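Local coordinates for putative enzyme related to aldose 1-epimerase (Salmonella typhimurium, PDB 2HTA), which probably interconverts the alpha and beta anomers of glucose 6-phosphate and related hexose 6-phosphates, as a member of the galactose mutarotase-like superfamily, at residues A[235-238]-A[239-242]; A[28-31]-A[32-35]. All coordinates share one frame; numbering follows the deposited sequence.

How the interactions relate
Both contacts are local and close tight beta-hairpin turns, one after the other along the chain, so they neither nest nor cross. From the N terminus, interaction 2 comes first: residues 28-35 turn from the short strand 27-28 into strand 33-38, at the margin of a five-stranded antiparallel sheet. Some two hundred residues later, interaction 1 reverses strand 232-237 into strand 242-249 within the nine-stranded sheet. That larger sheet relates the two, because Leu29, Thr30, Val32 and Leu33 of interaction 2 lean on one of its two edge strands, 119-125. The contact centres are 33 Å apart and their nearest atoms about 20 Å, without touching. Each turn carries a beta bulge, but of a different kind.

Interaction 1. Residues A[235-238]-A[239-242]; sequences IHDA and TLNR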
loop_
_atom_site.group_PDB
_atom_site.type_symbol
_atom_site.label_atom_id
_atom_site.label_comp_id
_atom_site.label_asym_id
_atom_site.label_seq_id
_atom_site.Cartn_x
_atom_site.Cartn_y
_atom_site.Cartn_z
ATOM N N ILE A 235 6.687 -13.591 1.725
ATOM C CA ILE A 235 6.839 -13.271 3.169
ATOM C C ILE A 235 6.538 -14.588 3.926
ATOM O O ILE A 235 5.449 -15.165 3.747
ATOM C CB ILE A 235 5.839 -12.202 3.673
ATOM C CG1 ILE A 235 5.976 -10.937 2.781
ATOM C CG2 ILE A 235 5.991 -11.944 5.239
ATOM C CD1 ILE A 235 4.909 -9.871 3.017
ATOM N N HIS A 236 7.496 -15.053 4.709
ATOM C CA HIS A 236 7.317 -16.323 5.449
ATOM C C HIS A 236 7.028 -15.959 6.884
ATOM O O HIS A 236 7.872 -15.334 7.525
ATOM C CB HIS A 236 8.619 -17.115 5.385
ATOM C CG HIS A 236 9.087 -17.369 3.989
ATOM N ND1 HIS A 236 8.855 -18.551 3.340
ATOM C CD2 HIS A 236 9.793 -16.595 3.127
ATOM C CE1 HIS A 236 9.377 -18.502 2.123
ATOM N NE2 HIS A 236 9.951 -17.314 1.968
ATOM N N ASP A 237 5.871 -16.414 7.407
ATOM C CA ASP A 237 5.435 -16.067 8.744
ATOM C C ASP A 237 5.140 -17.318 9.566
ATOM O O ASP A 237 4.083 -17.906 9.418
ATOM C CB ASP A 237 4.157 -15.222 8.680
ATOM C CG ASP A 237 3.750 -14.665 10.047
ATOM O OD1 ASP A 237 4.173 -15.149 11.140
ATOM O OD2 ASP A 237 2.968 -13.726 10.026
ATOM N N ALA A 238 6.089 -17.716 10.395
ATOM C CA ALA A 238 5.980 -18.933 11.207
ATOM C C ALA A 238 4.904 -18.756 12.287
ATOM O O ALA A 238 4.184 -19.723 12.631
ATOM C CB ALA A 238 7.351 -19.255 11.851
ATOM N N THR A 239 4.755 -17.529 12.797
ATOM C CA THR A 239 3.793 -17.270 13.877
ATOM C C THR A 239 2.312 -17.390 13.456
ATOM O O THR A 239 1.513 -18.071 14.121
ATOM C CB THR A 239 4.064 -15.925 14.510
ATOM O OG1 THR A 239 5.451 -15.881 14.920
ATOM C CG2 THR A 239 3.120 -15.689 15.693
ATOM N N LEU A 240 1.950 -16.793 12.324
ATOM C CA LEU A 240 0.604 -16.923 11.798
ATOM C C LEU A 240 0.514 -18.131 10.889
ATOM O O LEU A 240 -0.520 -18.370 10.268
ATOM C CB LEU A 240 0.224 -15.641 11.021
ATOM C CG LEU A 240 0.189 -14.352 11.855
ATOM C CD1 LEU A 240 -0.406 -13.156 11.109
ATOM C CD2 LEU A 240 -0.543 -14.604 13.150
ATOM N N ASN A 241 1.623 -18.839 10.725
ATOM C CA ASN A 241 1.614 -20.087 9.953
ATOM C C ASN A 241 1.151 -19.892 8.523
ATOM O O ASN A 241 0.276 -20.612 8.015
ATOM C CB ASN A 241 0.740 -21.133 10.645
ATOM C CG ASN A 241 1.253 -21.472 12.043
ATOM O OD1 ASN A 241 2.476 -21.667 12.258
ATOM N ND2 ASN A 241 0.339 -21.499 13.016
ATOM N N ARG A 242 1.690 -18.872 7.859
ATOM C CA ARG A 242 1.263 -18.650 6.478
ATOM C C ARG A 242 2.410 -18.034 5.681
ATOM O O ARG A 242 3.364 -17.538 6.293
ATOM C CB ARG A 242 0.063 -17.695 6.455
ATOM C CG ARG A 242 0.319 -16.219 6.910
ATOM C CD ARG A 242 -0.991 -15.496 6.979
ATOM N NE ARG A 242 -0.800 -14.087 7.355
ATOM C CZ ARG A 242 -1.805 -13.222 7.446
ATOM N NH1 ARG A 242 -3.037 -13.632 7.188
ATOM N NH2 ARG A 242 -1.584 -11.957 7.775
HETATM O O HOH W 1 1.740 -12.862 7.823
#
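Asp237 OD2 is gripped by a water 2.7 Å away, which goes on to accept a bond from Arg242 NE, and by the backbone N of Gly185. Asp237 and Arg242 form the closing pair of the beta hairpin joining strands 232-237 and 242-249. Their backbones bond both ways, Asp237 N to Arg242 O and Arg242 N to Asp237 O, each at 3.0 Å. Asn241 and Arg242 together face Asp237, which makes a G1 beta bulge. Asn241 supplies the positive phi (59°) needed there, a conformation asparagine tolerates better than most residues. The carboxylate also braces the turn: with CG anti to the backbone N (chi1 -172°), Asp237 OD1 reaches round to accept the nearly straight bond from Leu240 N at 3.0 Å. That donor arrives from above the carboxylate plane. The side chain of Leu240 slants across the same carboxylate, its CG 3.4 Å from Asp237 OD2. Arginine suits the opposite strand because its extended chain carries the guanidinium to the carbonyls of Glu71, Glu72 and Asn183, while the bridging water sits in plane at the guanidinium edge, 2.9 Å from Arg242 NE.

Interaction 2. Residues A[28-31]-A[32-35]; sequences QLTP and VLSR
A classic beta bulge and a type I beta turn join the short strand 27-28 to strand 33-38, with Leu29 and Thr30 both facing Leu33. The carbonyl oxygen of Leu33 takes two backbone bonds, from Leu29 N at 2.8 Å and from Thr30 N at 3.1 Å. The Thr30 bond is the straighter (170°) and lies on a lone pair; Leu29 N is tilted from the carbonyl plane. Pro31 and Val32 form the turn's corner, where proline's restrained phi fits the first position; the closing bond from Leu33 N to Thr30 O is weak (3.3 Å). Thr30 fastens this corner with an ST turn: OG1, set between the backbone N and the carbonyl carbon (chi1 74°), accepts from Val32 N at 3.2 Å and more weakly from Leu33 N. The same hydroxyl bonds Glu125 of strand 119-125, tying the turn to the neighbouring sheet. Leu29 CB meets Leu33 CB at 3.9 Å, and leucine branches suit both places: Leu29 packs on Leu120, and Leu33 is buried against Ile44 and Val46. Gln28, bent at chi2 (69°), curls back toward the turn, and its NE2 gives Thr30 O a nearly straight 2.7 Å bond in both the carbonyl and amide planes.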
loop_
_atom_site.group_PDB
_atom_site.type_symbol
_atom_site.label_atom_id
_atom_site.label_comp_id
_atom_site.label_asym_id
_atom_site.label_seq_id
_atom_site.Cartn_x
_atom_site.Cartn_y
_atom_site.Cartn_z
ATOM N N GLN A 28 -25.813 2.609 1.683
ATOM C CA GLN A 28 -25.654 1.264 1.207
ATOM C C GLN A 28 -25.503 1.391 -0.309
ATOM O O GLN A 28 -26.468 1.726 -1.002
ATOM C CB GLN A 28 -26.895 0.447 1.514
ATOM C CG GLN A 28 -26.676 -1.095 1.355
ATOM C CD GLN A 28 -25.742 -1.645 2.435
ATOM O OE1 GLN A 28 -25.889 -1.324 3.626
ATOM N NE2 GLN A 28 -24.812 -2.518 2.037
ATOM N N LEU A 29 -24.319 1.110 -0.844
ATOM C CA LEU A 29 -24.131 1.212 -2.332
ATOM C C LEU A 29 -24.707 -0.015 -3.035
ATOM O O LEU A 29 -25.385 0.110 -4.072
ATOM C CB LEU A 29 -22.637 1.375 -2.695
ATOM C CG LEU A 29 -22.006 2.767 -2.415
ATOM C CD1 LEU A 29 -21.560 2.945 -1.000
ATOM C CD2 LEU A 29 -20.745 2.954 -3.335
ATOM N N THR A 30 -24.385 -1.184 -2.489
ATOM C CA THR A 30 -24.824 -2.494 -2.978
ATOM C C THR A 30 -24.972 -3.397 -1.779
ATOM O O THR A 30 -24.657 -2.996 -0.655
ATOM C CB THR A 30 -23.764 -3.135 -3.965
ATOM O OG1 THR A 30 -22.645 -3.591 -3.215
ATOM C CG2 THR A 30 -23.340 -2.184 -5.037
ATOM N N PRO A 31 -25.451 -4.646 -1.962
ATOM C CA PRO A 31 -25.563 -5.464 -0.759
ATOM C C PRO A 31 -24.241 -5.642 0.012
ATOM O O PRO A 31 -24.270 -5.888 1.222
ATOM C CB PRO A 31 -26.052 -6.839 -1.313
ATOM C CG PRO A 31 -26.764 -6.457 -2.597
ATOM C CD PRO A 31 -25.950 -5.346 -3.159
ATOM N N VAL A 32 -23.078 -5.518 -0.658
ATOM C CA VAL A 32 -21.834 -5.736 0.066
ATOM C C VAL A 32 -21.000 -4.476 0.308
ATOM O O VAL A 32 -20.065 -4.523 1.076
ATOM C CB VAL A 32 -20.963 -6.824 -0.569
ATOM C CG1 VAL A 32 -21.787 -8.126 -0.729
ATOM C CG2 VAL A 32 -20.487 -6.326 -1.906
ATOM N N LEU A 33 -21.344 -3.393 -0.373
ATOM C CA LEU A 33 -20.561 -2.152 -0.383
ATOM C C LEU A 33 -21.351 -1.081 0.307
ATOM O O LEU A 33 -22.492 -0.802 -0.064
ATOM C CB LEU A 33 -20.335 -1.685 -1.804
ATOM C CG LEU A 33 -19.148 -2.219 -2.615
ATOM C CD1 LEU A 33 -19.180 -1.590 -4.031
ATOM C CD2 LEU A 33 -17.823 -1.994 -1.898
ATOM N N SER A 34 -20.722 -0.422 1.271
ATOM C CA SER A 34 -21.354 0.687 1.972
ATOM C C SER A 34 -20.349 1.801 2.122
ATOM O O SER A 34 -19.144 1.554 2.077
ATOM C CB SER A 34 -21.827 0.241 3.368
ATOM O OG SER A 34 -20.724 -0.179 4.208
ATOM N N ARG A 35 -20.852 3.025 2.213
ATOM C CA ARG A 35 -20.060 4.137 2.737
ATOM C C ARG A 35 -20.278 4.391 4.244
ATOM O O ARG A 35 -21.428 4.374 4.759
ATOM C CB ARG A 35 -20.313 5.432 1.980
ATOM C CG ARG A 35 -19.573 6.598 2.727
ATOM C CD ARG A 35 -19.570 7.920 2.040
ATOM N NE ARG A 35 -20.880 8.581 1.907
ATOM C CZ ARG A 35 -21.373 9.546 2.686
ATOM N NH1 ARG A 35 -20.738 10.000 3.767
ATOM N NH2 ARG A 35 -22.577 10.036 2.363
#